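Local coordinates for uncharacterized protein (Bacteroides ovatus, PDB 4DQA) that is of unknown function but probably binds carbohydrate, joining a BT_3987-like N-terminal domain to a concanavalin A-like lectin/glucanase domain, at residues I139-N144 against I343-L348. Numbering follows the deposited sequence.
Sequences ITKAGN and ITIKTL
A142 and K346 form the hydrogen-bonded pair at the middle of this antiparallel ladder: K346 N donates to A142 O at 2.8 Å, and A142 N returns a bond to K346 O. Two residues further along in each direction, single bonds continue the ladder: N144 N reaches T344 O at 2.8 Å and L348 N reaches T140 O at 2.9 Å. T140 O also accepts a hydrogen bond from a water, while a second water links N144 O to T344 N.

Side chains sort onto two faces. On that of A142 and K346, the extended lysine runs past N144, its CD and CE lying against the amide and K346 NZ making a weak 3.1 Å bond to N144 OD1. In N144, CG lies anti to the backbone N (chi1 -162°), which sets that carbon near K346 CE. L348 CD2 lies 4.2 Å from A142 CB, and both residues rest on W223 of strand 223-231.

On the other face K141 crosses I345 at about a right angle, K141 CB being 3.8 Å from I345 CG2, and lies beside T347, pointing the same way. G143, without a side chain, lets I343 CG2 come to 3.7 Å from G143 CA.

Behind this, G143 also bonds through its backbone to M283 of strand 282-289. Strand 141-146 therefore sits between 282-289 and the C-terminal strand 345-347, joining two parts of the chain about 200 residues apart in sequence, consistent with the antiparallel sheets of a concanavalin A-like (jelly-roll) beta sandwich.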
loop_
_atom_site.group_PDB
_atom_site.type_symbol
_atom_site.label_atom_id
_atom_site.label_comp_id
_atom_site.label_asym_id
_atom_site.label_seq_id
_atom_site.Cartn_x
_atom_site.Cartn_y
_atom_site.Cartn_z
ATOM N N ILE A 139 0.428 -8.620 -3.366
ATOM C CA ILE A 139 1.433 -8.555 -4.404
ATOM C C ILE A 139 1.799 -10.004 -4.758
ATOM O O ILE A 139 2.217 -10.766 -3.893
ATOM C CB ILE A 139 2.692 -7.795 -3.962
ATOM C CG1 ILE A 139 2.355 -6.345 -3.661
ATOM C CG2 ILE A 139 3.771 -7.879 -5.061
ATOM C CD1 ILE A 139 3.496 -5.546 -3.072
ATOM N N THR A 140 1.613 -10.364 -6.027
ATOM C CA THR A 140 1.820 -11.734 -6.481
ATOM C C THR A 140 2.886 -11.876 -7.563
ATOM O O THR A 140 3.124 -13.005 -8.006
ATOM C CB THR A 140 0.531 -12.316 -7.036
ATOM O OG1 THR A 140 0.093 -11.514 -8.106
ATOM C CG2 THR A 140 -0.532 -12.354 -5.938
ATOM N N LYS A 141 3.538 -10.781 -7.932
ATOM C CA LYS A 141 4.596 -10.759 -8.937
ATOM C C LYS A 141 5.692 -9.837 -8.456
ATOM O O LYS A 141 5.409 -8.859 -7.753
ATOM C CB LYS A 141 4.040 -10.277 -10.268
ATOM C CG LYS A 141 3.018 -11.187 -10.899
ATOM C CD LYS A 141 2.580 -10.642 -12.263
ATOM C CE LYS A 141 1.678 -11.631 -12.994
ATOM N NZ LYS A 141 1.364 -11.152 -14.378
ATOM N N ALA A 142 6.933 -10.130 -8.849
ATOM C CA ALA A 142 8.062 -9.295 -8.489
ATOM C C ALA A 142 9.162 -9.371 -9.519
ATOM O O ALA A 142 9.143 -10.250 -10.374
ATOM C CB ALA A 142 8.587 -9.671 -7.093
ATOM N N GLY A 143 10.117 -8.442 -9.468
ATOM C CA GLY A 143 11.161 -8.396 -10.469
ATOM C C GLY A 143 12.382 -9.191 -10.089
ATOM O O GLY A 143 12.838 -9.124 -8.940
ATOM N N ASN A 144 12.898 -9.966 -11.045
ATOM C CA ASN A 144 14.066 -10.801 -10.823
ATOM C C ASN A 144 15.373 -10.086 -11.053
ATOM O O ASN A 144 15.535 -9.380 -12.045
ATOM C CB ASN A 144 14.034 -12.040 -11.710
ATOM C CG ASN A 144 14.978 -13.114 -11.217
ATOM O OD1 ASN A 144 14.863 -13.558 -10.085
ATOM N ND2 ASN A 144 15.888 -13.511 -12.049
ATOM N N ILE A 343 14.203 -6.563 -16.726
ATOM C CA ILE A 343 13.782 -7.099 -15.445
ATOM C C ILE A 343 12.652 -8.085 -15.707
ATOM O O ILE A 343 11.509 -7.696 -16.005
ATOM C CB ILE A 343 13.338 -6.002 -14.492
ATOM C CG1 ILE A 343 14.433 -4.944 -14.293
ATOM C CG2 ILE A 343 12.971 -6.632 -13.138
ATOM C CD1 ILE A 343 15.818 -5.464 -13.915
ATOM N N THR A 344 12.950 -9.376 -15.646
ATOM C CA THR A 344 11.932 -10.389 -15.829
ATOM C C THR A 344 11.007 -10.398 -14.623
ATOM O O THR A 344 11.477 -10.431 -13.467
ATOM C CB THR A 344 12.565 -11.746 -16.004
ATOM O OG1 THR A 344 13.440 -11.693 -17.138
ATOM C CG2 THR A 344 11.513 -12.815 -16.223
ATOM N N ILE A 345 9.710 -10.351 -14.880
ATOM C CA ILE A 345 8.687 -10.344 -13.833
ATOM C C ILE A 345 8.276 -11.774 -13.516
ATOM O O ILE A 345 7.772 -12.515 -14.367
ATOM C CB ILE A 345 7.489 -9.492 -14.214
ATOM C CG1 ILE A 345 7.922 -8.060 -14.526
ATOM C CG2 ILE A 345 6.466 -9.493 -13.058
ATOM C CD1 ILE A 345 8.723 -7.380 -13.456
ATOM N N LYS A 346 8.561 -12.197 -12.286
ATOM C CA LYS A 346 8.293 -13.538 -11.820
ATOM C C LYS A 346 6.971 -13.589 -11.065
ATOM O O LYS A 346 6.572 -12.598 -10.443
ATOM C CB LYS A 346 9.447 -14.017 -10.909
ATOM C CG LYS A 346 10.767 -14.263 -11.673
ATOM C CD LYS A 346 11.812 -14.992 -10.809
ATOM C CE LYS A 346 12.857 -15.747 -11.639
ATOM N NZ LYS A 346 13.846 -16.372 -10.697
ATOM N N THR A 347 6.303 -14.726 -11.167
ATOM C CA THR A 347 5.057 -15.005 -10.466
ATOM C C THR A 347 5.394 -15.764 -9.208
ATOM O O THR A 347 6.011 -16.832 -9.231
ATOM C CB THR A 347 4.100 -15.801 -11.350
ATOM O OG1 THR A 347 3.736 -14.993 -12.468
ATOM C CG2 THR A 347 2.828 -16.154 -10.608
ATOM N N LEU A 348 4.993 -15.202 -8.082
ATOM C CA LEU A 348 5.357 -15.777 -6.801
ATOM C C LEU A 348 4.493 -16.963 -6.425
ATOM O O LEU A 348 3.339 -17.046 -6.825
ATOM C CB LEU A 348 5.221 -14.701 -5.720
ATOM C CG LEU A 348 5.952 -13.382 -5.996
ATOM C CD1 LEU A 348 5.712 -12.365 -4.876
ATOM C CD2 LEU A 348 7.443 -13.583 -6.185
HETATM O O HOH W 1 1.619 -15.350 -7.427
HETATM O O HOH W 2 15.654 -9.939 -14.734
HETATM O O HOH W 3 15.939 -12.680 -15.122
#